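Local coordinates for protein putative 4-Hydroxy-2-oxoglutarate aldolase / 2-dehydro-3-deoxyphosphogluconate aldolase (Yersinia enterocolitica, PDB 3LM7) that is a putative aldolase of the KDGP aldolase family, which belongs to the group of TIM-barrel proteins, at residues A33-V38 and T239-V244; P48-A53 and V83-Q88; D174-V179 and L190-G195. All coordinates share one frame; numbering follows the deposited sequence.

All three contacts join neighbouring elements of the beta/alpha barrel, and none has a hydrogen bond between its two segments. Contact 3 is fully buried. It lies inside one beta-alpha-beta unit, where helix 173-185 packs on strand 189-192 through an aromatic ring and aliphatic groups. Contacts 1 and 2 are only partly buried, and each includes polar groups at its margin. Contact 2 pairs two outer helices, 50-63 and 80-90, near the start of the first. Contact 1 brings the C-terminal helix 234-247 against the turn between helix 24-33 and strand 38-43. Contacts 2 and 3 lie on opposite sides of the chain's centre, with their own centres about 29 Å apart.

Contact 1 (A33-V38 and T239-V244); sequences AAEGHV and TLLDIV
Leu-241 meets Ala-33, Ala-34, Glu-35 and His-37 through one aliphatic fork. It comes from the C-terminal helix 234-247. Ala-33 is the last residue of helix 24-33, and the turn that follows leads into strand 38-43 of the barrel. CB of Leu-241 points at this turn, and CG lies anti to its own backbone N (chi1 -171°), which carries the two methyls across the gap. CG comes within 4.1 Å of Ala-34 O. Beyond it the branch splits. CD1 lies 3.6 Å from Ala-34 O and 4.0 Å from CD2 of the His-37 ring, which it approaches obliquely. CD2 sits between two carbonyls, 3.5 Å from both Ala-33 O and Ala-34 O. It also packs on the Glu-35 side chain, 3.6 Å from Glu-35 CD. The glutamate runs past the leucine at about a right angle, its chain extended, and its OE1 forms a salt bridge with Lys-245, one turn further along the C-terminal helix.

The turn has a defined shape. Glu-35 ends the helix with positive phi in a Schellman motif, and a type I' turn spans Ala-34 to His-37, closed by His-37 N to Ala-34 O at 3.0 Å. His-37 ND1 is hydrogen-bonded to the carbonyl of Asn-9.

No polar bond joins the two segments. The methyls of Leu-241 lie against the carbonyls at the end of helix 24-33 without bonding to them. The interface is therefore held by van der Waals packing, with a charged pair, Glu-35 and Lys-245, bridging the same two elements beside it.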
loop_
_atom_site.group_PDB
_atom_site.type_symbol
_atom_site.label_atom_id
_atom_site.label_comp_id
_atom_site.label_asym_id
_atom_site.label_seq_id
_atom_site.Cartn_x
_atom_site.Cartn_y
_atom_site.Cartn_z
ATOM N N ALA A 33 -21.048 -0.048 14.641
ATOM C CA ALA A 33 -20.063 0.187 15.722
ATOM C C ALA A 33 -18.663 0.366 15.143
ATOM O O ALA A 33 -17.828 1.149 15.636
ATOM C CB ALA A 33 -20.111 -0.927 16.717
ATOM N N ALA A 34 -18.403 -0.333 14.041
ATOM C CA ALA A 34 -17.103 -0.144 13.364
ATOM C C ALA A 34 -17.033 1.088 12.456
ATOM O O ALA A 34 -15.979 1.318 11.801
ATOM C CB ALA A 34 -16.799 -1.434 12.507
ATOM N N GLU A 35 -18.131 1.853 12.336
ATOM C CA GLU A 35 -18.167 2.983 11.373
ATOM C C GLU A 35 -17.881 2.466 9.954
ATOM O O GLU A 35 -17.226 3.151 9.169
ATOM C CB GLU A 35 -17.175 4.102 11.752
ATOM C CG GLU A 35 -17.650 4.748 13.111
ATOM C CD GLU A 35 -16.750 5.787 13.685
ATOM O OE1 GLU A 35 -15.727 6.188 13.087
ATOM O OE2 GLU A 35 -17.102 6.208 14.792
ATOM N N GLY A 36 -18.388 1.259 9.670
ATOM C CA GLY A 36 -18.160 0.599 8.395
ATOM C C GLY A 36 -16.790 -0.054 8.153
ATOM O O GLY A 36 -16.649 -0.712 7.117
ATOM N N HIS A 37 -15.810 0.123 9.052
ATOM C CA HIS A 37 -14.435 -0.412 8.831
ATOM C C HIS A 37 -14.319 -1.884 9.313
ATOM O O HIS A 37 -13.455 -2.250 10.142
ATOM C CB HIS A 37 -13.359 0.464 9.508
ATOM C CG HIS A 37 -13.430 1.893 9.090
ATOM N ND1 HIS A 37 -13.205 2.306 7.789
ATOM C CD2 HIS A 37 -13.736 3.012 9.798
ATOM C CE1 HIS A 37 -13.370 3.622 7.717
ATOM N NE2 HIS A 37 -13.715 4.063 8.915
ATOM N N VAL A 38 -15.169 -2.716 8.720
ATOM C CA VAL A 38 -15.336 -4.084 9.150
ATOM C C VAL A 38 -15.850 -4.912 7.988
ATOM O O VAL A 38 -16.526 -4.424 7.086
ATOM C CB VAL A 38 -16.278 -4.180 10.378
ATOM C CG1 VAL A 38 -17.792 -3.764 10.008
ATOM C CG2 VAL A 38 -16.241 -5.524 11.025
ATOM N N THR A 239 -14.333 -0.778 20.817
ATOM C CA THR A 239 -13.051 -0.736 21.519
ATOM C C THR A 239 -11.927 -1.041 20.483
ATOM O O THR A 239 -10.849 -0.411 20.467
ATOM C CB THR A 239 -13.006 -1.813 22.665
ATOM O OG1 THR A 239 -13.993 -1.484 23.647
ATOM C CG2 THR A 239 -11.656 -1.885 23.344
ATOM N N LEU A 240 -12.186 -2.024 19.620
ATOM C CA LEU A 240 -11.239 -2.310 18.514
ATOM C C LEU A 240 -11.046 -1.142 17.564
ATOM O O LEU A 240 -9.909 -0.734 17.278
ATOM C CB LEU A 240 -11.691 -3.553 17.729
ATOM C CG LEU A 240 -11.618 -4.810 18.583
ATOM C CD1 LEU A 240 -12.455 -5.992 17.911
ATOM C CD2 LEU A 240 -10.179 -5.275 18.952
ATOM N N LEU A 241 -12.157 -0.598 17.048
ATOM C CA LEU A 241 -12.069 0.621 16.237
ATOM C C LEU A 241 -11.190 1.716 16.888
ATOM O O LEU A 241 -10.299 2.303 16.231
ATOM C CB LEU A 241 -13.477 1.180 15.956
ATOM C CG LEU A 241 -13.488 2.323 14.928
ATOM C CD1 LEU A 241 -12.844 1.950 13.539
ATOM C CD2 LEU A 241 -14.935 2.904 14.792
ATOM N N ASP A 242 -11.471 2.052 18.166
ATOM C CA ASP A 242 -10.698 3.075 18.832
ATOM C C ASP A 242 -9.183 2.756 18.827
ATOM O O ASP A 242 -8.363 3.667 18.655
ATOM C CB ASP A 242 -11.171 3.271 20.285
ATOM C CG ASP A 242 -12.535 3.932 20.384
ATOM O OD1 ASP A 242 -12.983 4.487 19.387
ATOM O OD2 ASP A 242 -13.175 3.839 21.462
ATOM N N ILE A 243 -8.791 1.493 19.037
ATOM C CA ILE A 243 -7.353 1.143 18.930
ATOM C C ILE A 243 -6.840 1.401 17.494
ATOM O O ILE A 243 -5.748 1.989 17.256
ATOM C CB ILE A 243 -7.122 -0.364 19.310
ATOM C CG1 ILE A 243 -7.427 -0.554 20.810
ATOM C CG2 ILE A 243 -5.667 -0.812 18.990
ATOM C CD1 ILE A 243 -7.524 -2.034 21.231
ATOM N N VAL A 244 -7.638 0.975 16.515
ATOM C CA VAL A 244 -7.245 1.178 15.117
ATOM C C VAL A 244 -7.001 2.699 14.871
ATOM O O VAL A 244 -5.946 3.116 14.337
ATOM C CB VAL A 244 -8.305 0.635 14.165
ATOM C CG1 VAL A 244 -7.988 1.070 12.714
ATOM C CG2 VAL A 244 -8.395 -0.988 14.300
#

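Contact 2 (P48-A53 and V83-Q88)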
loop_
_atom_site.group_PDB
_atom_site.type_symbol
_atom_site.label_atom_id
_atom_site.label_comp_id
_atom_site.label_asym_id
_atom_site.label_seq_id
_atom_site.Cartn_x
_atom_site.Cartn_y
_atom_site.Cartn_z
ATOM N N PRO A 48 -27.353 -25.562 4.210
ATOM C CA PRO A 48 -27.375 -26.930 3.677
ATOM C C PRO A 48 -26.908 -27.029 2.245
ATOM O O PRO A 48 -26.484 -28.093 1.825
ATOM C CB PRO A 48 -28.865 -27.321 3.775
ATOM C CG PRO A 48 -29.590 -26.049 3.780
ATOM C CD PRO A 48 -28.702 -25.131 4.618
ATOM N N ASP A 49 -27.003 -25.944 1.484
ATOM C CA ASP A 49 -26.525 -25.961 0.108
ATOM C C ASP A 49 -26.074 -24.576 -0.340
ATOM O O ASP A 49 -26.326 -23.571 0.346
ATOM C CB ASP A 49 -27.662 -26.434 -0.853
ATOM C CG ASP A 49 -28.980 -25.723 -0.600
ATOM O OD1 ASP A 49 -29.075 -24.480 -0.594
ATOM O OD2 ASP A 49 -29.998 -26.412 -0.406
ATOM N N VAL A 50 -25.509 -24.531 -1.547
ATOM C CA VAL A 50 -25.091 -23.265 -2.165
ATOM C C VAL A 50 -26.206 -22.227 -2.326
ATOM O O VAL A 50 -26.065 -21.045 -1.919
ATOM C CB VAL A 50 -24.276 -23.497 -3.501
ATOM C CG1 VAL A 50 -23.939 -22.159 -4.139
ATOM C CG2 VAL A 50 -23.001 -24.295 -3.238
ATOM N N ASP A 51 -27.355 -22.647 -2.869
ATOM C CA ASP A 51 -28.423 -21.674 -3.113
ATOM C C ASP A 51 -28.904 -20.947 -1.859
ATOM O O ASP A 51 -29.071 -19.726 -1.888
ATOM C CB ASP A 51 -29.625 -22.325 -3.796
ATOM C CG ASP A 51 -29.332 -22.716 -5.215
ATOM O OD1 ASP A 51 -28.580 -21.960 -5.892
ATOM O OD2 ASP A 51 -29.905 -23.752 -5.641
ATOM N N SER A 52 -29.078 -21.701 -0.769
ATOM C CA SER A 52 -29.542 -21.127 0.498
ATOM C C SER A 52 -28.499 -20.218 1.098
ATOM O O SER A 52 -28.842 -19.146 1.586
ATOM C CB SER A 52 -29.937 -22.208 1.513
ATOM O OG SER A 52 -28.894 -23.162 1.700
ATOM N N ALA A 53 -27.234 -20.640 1.075
ATOM C CA ALA A 53 -26.144 -19.753 1.525
ATOM C C ALA A 53 -26.115 -18.431 0.706
ATOM O O ALA A 53 -26.001 -17.341 1.272
ATOM C CB ALA A 53 -24.787 -20.505 1.476
ATOM N N VAL A 83 -17.372 -22.629 -0.473
ATOM C CA VAL A 83 -17.013 -21.187 -0.419
ATOM C C VAL A 83 -16.721 -20.618 -1.807
ATOM O O VAL A 83 -17.185 -19.524 -2.140
ATOM C CB VAL A 83 -15.850 -20.908 0.577
ATOM C CG1 VAL A 83 -15.306 -19.508 0.387
ATOM C CG2 VAL A 83 -16.434 -21.043 2.022
ATOM N N SER A 84 -16.027 -21.377 -2.662
ATOM C CA SER A 84 -15.758 -20.877 -4.000
ATOM C C SER A 84 -17.066 -20.695 -4.787
ATOM O O SER A 84 -17.216 -19.734 -5.538
ATOM C CB SER A 84 -14.851 -21.842 -4.801
ATOM O OG SER A 84 -13.554 -21.808 -4.260
ATOM N N GLN A 85 -17.975 -21.659 -4.661
ATOM C CA GLN A 85 -19.243 -21.527 -5.365
ATOM C C GLN A 85 -20.140 -20.438 -4.816
ATOM O O GLN A 85 -20.773 -19.691 -5.596
ATOM C CB GLN A 85 -19.949 -22.880 -5.420
ATOM C CG GLN A 85 -19.086 -23.938 -6.148
ATOM C CD GLN A 85 -19.648 -25.344 -5.935
ATOM O OE1 GLN A 85 -20.538 -25.523 -5.142
ATOM N NE2 GLN A 85 -19.107 -26.330 -6.631
ATOM N N ILE A 86 -20.252 -20.348 -3.492
ATOM C CA ILE A 86 -21.004 -19.266 -2.891
ATOM C C ILE A 86 -20.447 -17.906 -3.341
ATOM O O ILE A 86 -21.203 -16.983 -3.735
ATOM C CB ILE A 86 -20.936 -19.331 -1.381
ATOM C CG1 ILE A 86 -21.697 -20.539 -0.863
ATOM C CG2 ILE A 86 -21.492 -18.033 -0.721
ATOM C CD1 ILE A 86 -21.424 -20.839 0.650
ATOM N N SER A 87 -19.127 -17.755 -3.267
ATOM C CA SER A 87 -18.481 -16.424 -3.534
ATOM C C SER A 87 -18.679 -15.971 -4.976
ATOM O O SER A 87 -18.848 -14.798 -5.230
ATOM C CB SER A 87 -16.988 -16.444 -3.127
ATOM O OG SER A 87 -16.857 -16.748 -1.729
ATOM N N GLN A 88 -18.647 -16.906 -5.921
ATOM C CA GLN A 88 -18.946 -16.621 -7.335
ATOM C C GLN A 88 -20.252 -15.826 -7.482
ATOM O O GLN A 88 -20.299 -14.814 -8.216
ATOM C CB GLN A 88 -19.102 -17.938 -8.129
ATOM C CG GLN A 88 -19.417 -17.688 -9.577
ATOM C CD GLN A 88 -19.426 -18.912 -10.391
ATOM O OE1 GLN A 88 -19.652 -19.996 -9.890
ATOM N NE2 GLN A 88 -19.122 -18.767 -11.654
#
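Val-50 and Ile-86 mark the closest backbone approach of two outer helices of the barrel, with CA of Val-50 5.8 Å from CA of Ile-86. Helix 50-63 begins here, in its first turn. Helix 80-90 is in mid-course. Strand 68-71 lies between them in the chain, so the two are consecutive helices of the beta/alpha barrel.

Val-50 and Ala-53, one turn apart, supply the contact from the first helix. Gln-85 and Ile-86 supply it from the second. The two methyls of Val-50 divide the work. CG1 sits beside the carbonyl carbon (chi1 177°) and faces Ile-86, with Val-50 CG1 4.3 Å from Ile-86 CG1. CG2 faces Gln-85 instead. The extended glutamine chain crosses the valine at about a right angle, and Gln-85 OE1 rests 3.3 Å from Val-50 CG2. This is a contact of an oxygen with a methyl group. Ile-86 holds CG1 beside its backbone N and extends to CD1. That end meets the methyl of Ala-53 closely, with Ala-53 CB 3.5 Å from Ile-86 CD1, tighter than usual for two carbons. Ile-86 also touches Ser-44, and Val-50 also packs on Met-82 and Gln-89 of the second helix.

Asp-49 is the N-cap of helix 50-63. Its OD1 accepts from Ser-52 N at 2.8 Å, and the donor lies nearly in line with the carboxylate C-O bond. Helix 80-90 has its own side-chain bond one turn long. Ser-87 OG donates to Val-83 O at 2.8 Å, from the face of that carbonyl opposite to Ser-87 N.

Contact 3 (D174-V179 and L190-G195)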
loop_
_atom_site.group_PDB
_atom_site.type_symbol
_atom_site.label_atom_id
_atom_site.label_comp_id
_atom_site.label_asym_id
_atom_site.label_seq_id
_atom_site.Cartn_x
_atom_site.Cartn_y
_atom_site.Cartn_z
ATOM N N ASP A 174 7.374 -14.458 17.010
ATOM C CA ASP A 174 8.549 -14.399 16.143
ATOM C C ASP A 174 8.222 -14.873 14.725
ATOM O O ASP A 174 8.727 -14.269 13.736
ATOM C CB ASP A 174 9.680 -15.223 16.725
ATOM C CG ASP A 174 10.237 -14.591 17.974
ATOM O OD1 ASP A 174 10.037 -13.355 18.144
ATOM O OD2 ASP A 174 10.852 -15.332 18.735
ATOM N N GLU A 175 7.424 -15.948 14.607
ATOM C CA GLU A 175 7.007 -16.366 13.235
ATOM C C GLU A 175 6.139 -15.334 12.519
ATOM O O GLU A 175 6.301 -15.089 11.322
ATOM C CB GLU A 175 6.271 -17.701 13.229
ATOM C CG GLU A 175 7.202 -18.908 13.597
ATOM C CD GLU A 175 6.396 -20.179 13.762
ATOM O OE1 GLU A 175 5.953 -20.706 12.736
ATOM O OE2 GLU A 175 6.175 -20.634 14.906
ATOM N N TYR A 176 5.204 -14.756 13.270
ATOM C CA TYR A 176 4.272 -13.757 12.753
ATOM C C TYR A 176 5.062 -12.547 12.269
ATOM O O TYR A 176 4.777 -12.024 11.172
ATOM C CB TYR A 176 3.232 -13.401 13.816
ATOM C CG TYR A 176 2.359 -12.217 13.502
ATOM C CD1 TYR A 176 1.498 -12.226 12.381
ATOM C CD2 TYR A 176 2.354 -11.120 14.339
ATOM C CE1 TYR A 176 0.686 -11.151 12.081
ATOM C CE2 TYR A 176 1.493 -9.975 14.068
ATOM C CZ TYR A 176 0.697 -10.007 12.934
ATOM O OH TYR A 176 -0.140 -8.958 12.625
ATOM N N ARG A 177 6.057 -12.130 13.042
ATOM C CA ARG A 177 6.754 -10.920 12.720
ATOM C C ARG A 177 7.485 -11.111 11.368
ATOM O O ARG A 177 7.544 -10.216 10.513
ATOM C CB ARG A 177 7.760 -10.566 13.844
ATOM C CG ARG A 177 8.444 -9.179 13.550
ATOM C CD ARG A 177 9.430 -8.725 14.675
ATOM N NE ARG A 177 8.927 -9.049 16.026
ATOM C CZ ARG A 177 9.306 -10.116 16.756
ATOM N NH1 ARG A 177 10.245 -11.029 16.317
ATOM N NH2 ARG A 177 8.749 -10.276 17.947
ATOM N N PHE A 178 8.084 -12.286 11.229
ATOM C CA PHE A 178 8.785 -12.626 10.002
ATOM C C PHE A 178 7.819 -12.572 8.831
ATOM O O PHE A 178 8.184 -12.055 7.774
ATOM C CB PHE A 178 9.419 -14.028 10.115
ATOM C CG PHE A 178 10.350 -14.348 8.957
ATOM C CD1 PHE A 178 11.712 -14.196 9.077
ATOM C CD2 PHE A 178 9.823 -14.802 7.729
ATOM C CE1 PHE A 178 12.559 -14.497 7.949
ATOM C CE2 PHE A 178 10.678 -15.115 6.632
ATOM C CZ PHE A 178 12.027 -14.969 6.745
ATOM N N VAL A 179 6.656 -13.174 8.973
ATOM C CA VAL A 179 5.637 -13.174 7.877
ATOM C C VAL A 179 5.255 -11.735 7.511
ATOM O O VAL A 179 5.111 -11.409 6.315
ATOM C CB VAL A 179 4.408 -13.988 8.287
ATOM C CG1 VAL A 179 3.215 -13.825 7.336
ATOM C CG2 VAL A 179 4.790 -15.557 8.349
ATOM N N LEU A 190 -1.999 -9.096 4.907
ATOM C CA LEU A 190 -1.891 -10.055 5.993
ATOM C C LEU A 190 -3.117 -10.046 6.908
ATOM O O LEU A 190 -3.613 -8.954 7.291
ATOM C CB LEU A 190 -0.643 -9.683 6.834
ATOM C CG LEU A 190 -0.228 -10.603 8.024
ATOM C CD1 LEU A 190 -0.145 -12.093 7.613
ATOM C CD2 LEU A 190 1.169 -10.134 8.563
ATOM N N GLU A 191 -3.579 -11.255 7.292
ATOM C CA GLU A 191 -4.760 -11.392 8.122
ATOM C C GLU A 191 -4.421 -12.258 9.324
ATOM O O GLU A 191 -4.586 -13.501 9.282
ATOM C CB GLU A 191 -5.917 -12.011 7.291
ATOM C CG GLU A 191 -6.080 -11.331 5.906
ATOM C CD GLU A 191 -7.398 -11.631 5.250
ATOM O OE1 GLU A 191 -8.299 -12.181 5.934
ATOM O OE2 GLU A 191 -7.586 -11.203 4.104
ATOM N N PRO A 192 -3.896 -11.641 10.403
ATOM C CA PRO A 192 -3.595 -12.464 11.586
ATOM C C PRO A 192 -4.868 -13.006 12.217
ATOM O O PRO A 192 -5.876 -12.273 12.332
ATOM C CB PRO A 192 -2.914 -11.483 12.559
ATOM C CG PRO A 192 -3.378 -10.124 12.103
ATOM C CD PRO A 192 -3.600 -10.207 10.617
ATOM N N THR A 193 -4.864 -14.287 12.594
ATOM C CA THR A 193 -6.134 -14.914 13.033
ATOM C C THR A 193 -5.765 -15.959 14.091
ATOM O O THR A 193 -4.826 -16.777 13.879
ATOM C CB THR A 193 -6.847 -15.708 11.904
ATOM O OG1 THR A 193 -7.068 -14.896 10.743
ATOM C CG2 THR A 193 -8.200 -16.262 12.329
ATOM N N GLY A 194 -6.560 -15.984 15.177
ATOM C CA GLY A 194 -6.472 -17.044 16.173
ATOM C C GLY A 194 -5.987 -16.527 17.498
ATOM O O GLY A 194 -4.823 -16.167 17.642
ATOM N N GLY A 195 -6.891 -16.440 18.462
ATOM C CA GLY A 195 -6.497 -16.040 19.830
ATOM C C GLY A 195 -6.326 -14.541 20.033
ATOM O O GLY A 195 -5.709 -14.120 21.020
#
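Tyr-176 and Val-179 of helix 173-185 pack on Leu-190 and Pro-192 of strand 189-192. This is the returning half of a beta-alpha-beta unit of the barrel, which starts at strand 161-164. The segment axes approach to 10.7 Å and run nearly antiparallel, at 164°.

The two sides interlock. Leu-190 and Pro-192 project from the same side of the strand and leave a notch between them. CE1 of the Tyr-176 ring fills it, 3.7 Å from Leu-190 CD2 and 3.6 Å from Pro-192 CB. The ring meets both obliquely. A chi1 of 170° swings it toward the strand. In return, the fork of Leu-190 enters the hollow between Tyr-176 and Val-179, one helical turn apart. Its CD1 lies 3.8 Å from Val-179 CG1, and the two side chains cross at about a right angle.

Further out, the phenol oxygen lies beside the CB-CG edge of the proline, with Tyr-176 OH 3.5 Å from Pro-192 CG. That hydroxyl is hydrogen-bonded to the carbonyl of Ile-204 in helix 201-211, which also packs on both residues. Glu-191 points the other way, where it is hydrogen-bonded to His-94, Asn-117, Ser-161 and His-219. On the helix side turned from the strand, Arg-177 NH1 forms a salt bridge with Asp-174 OD1 at 3.0 Å, on the anti side of the carboxylate but 31° out of its plane.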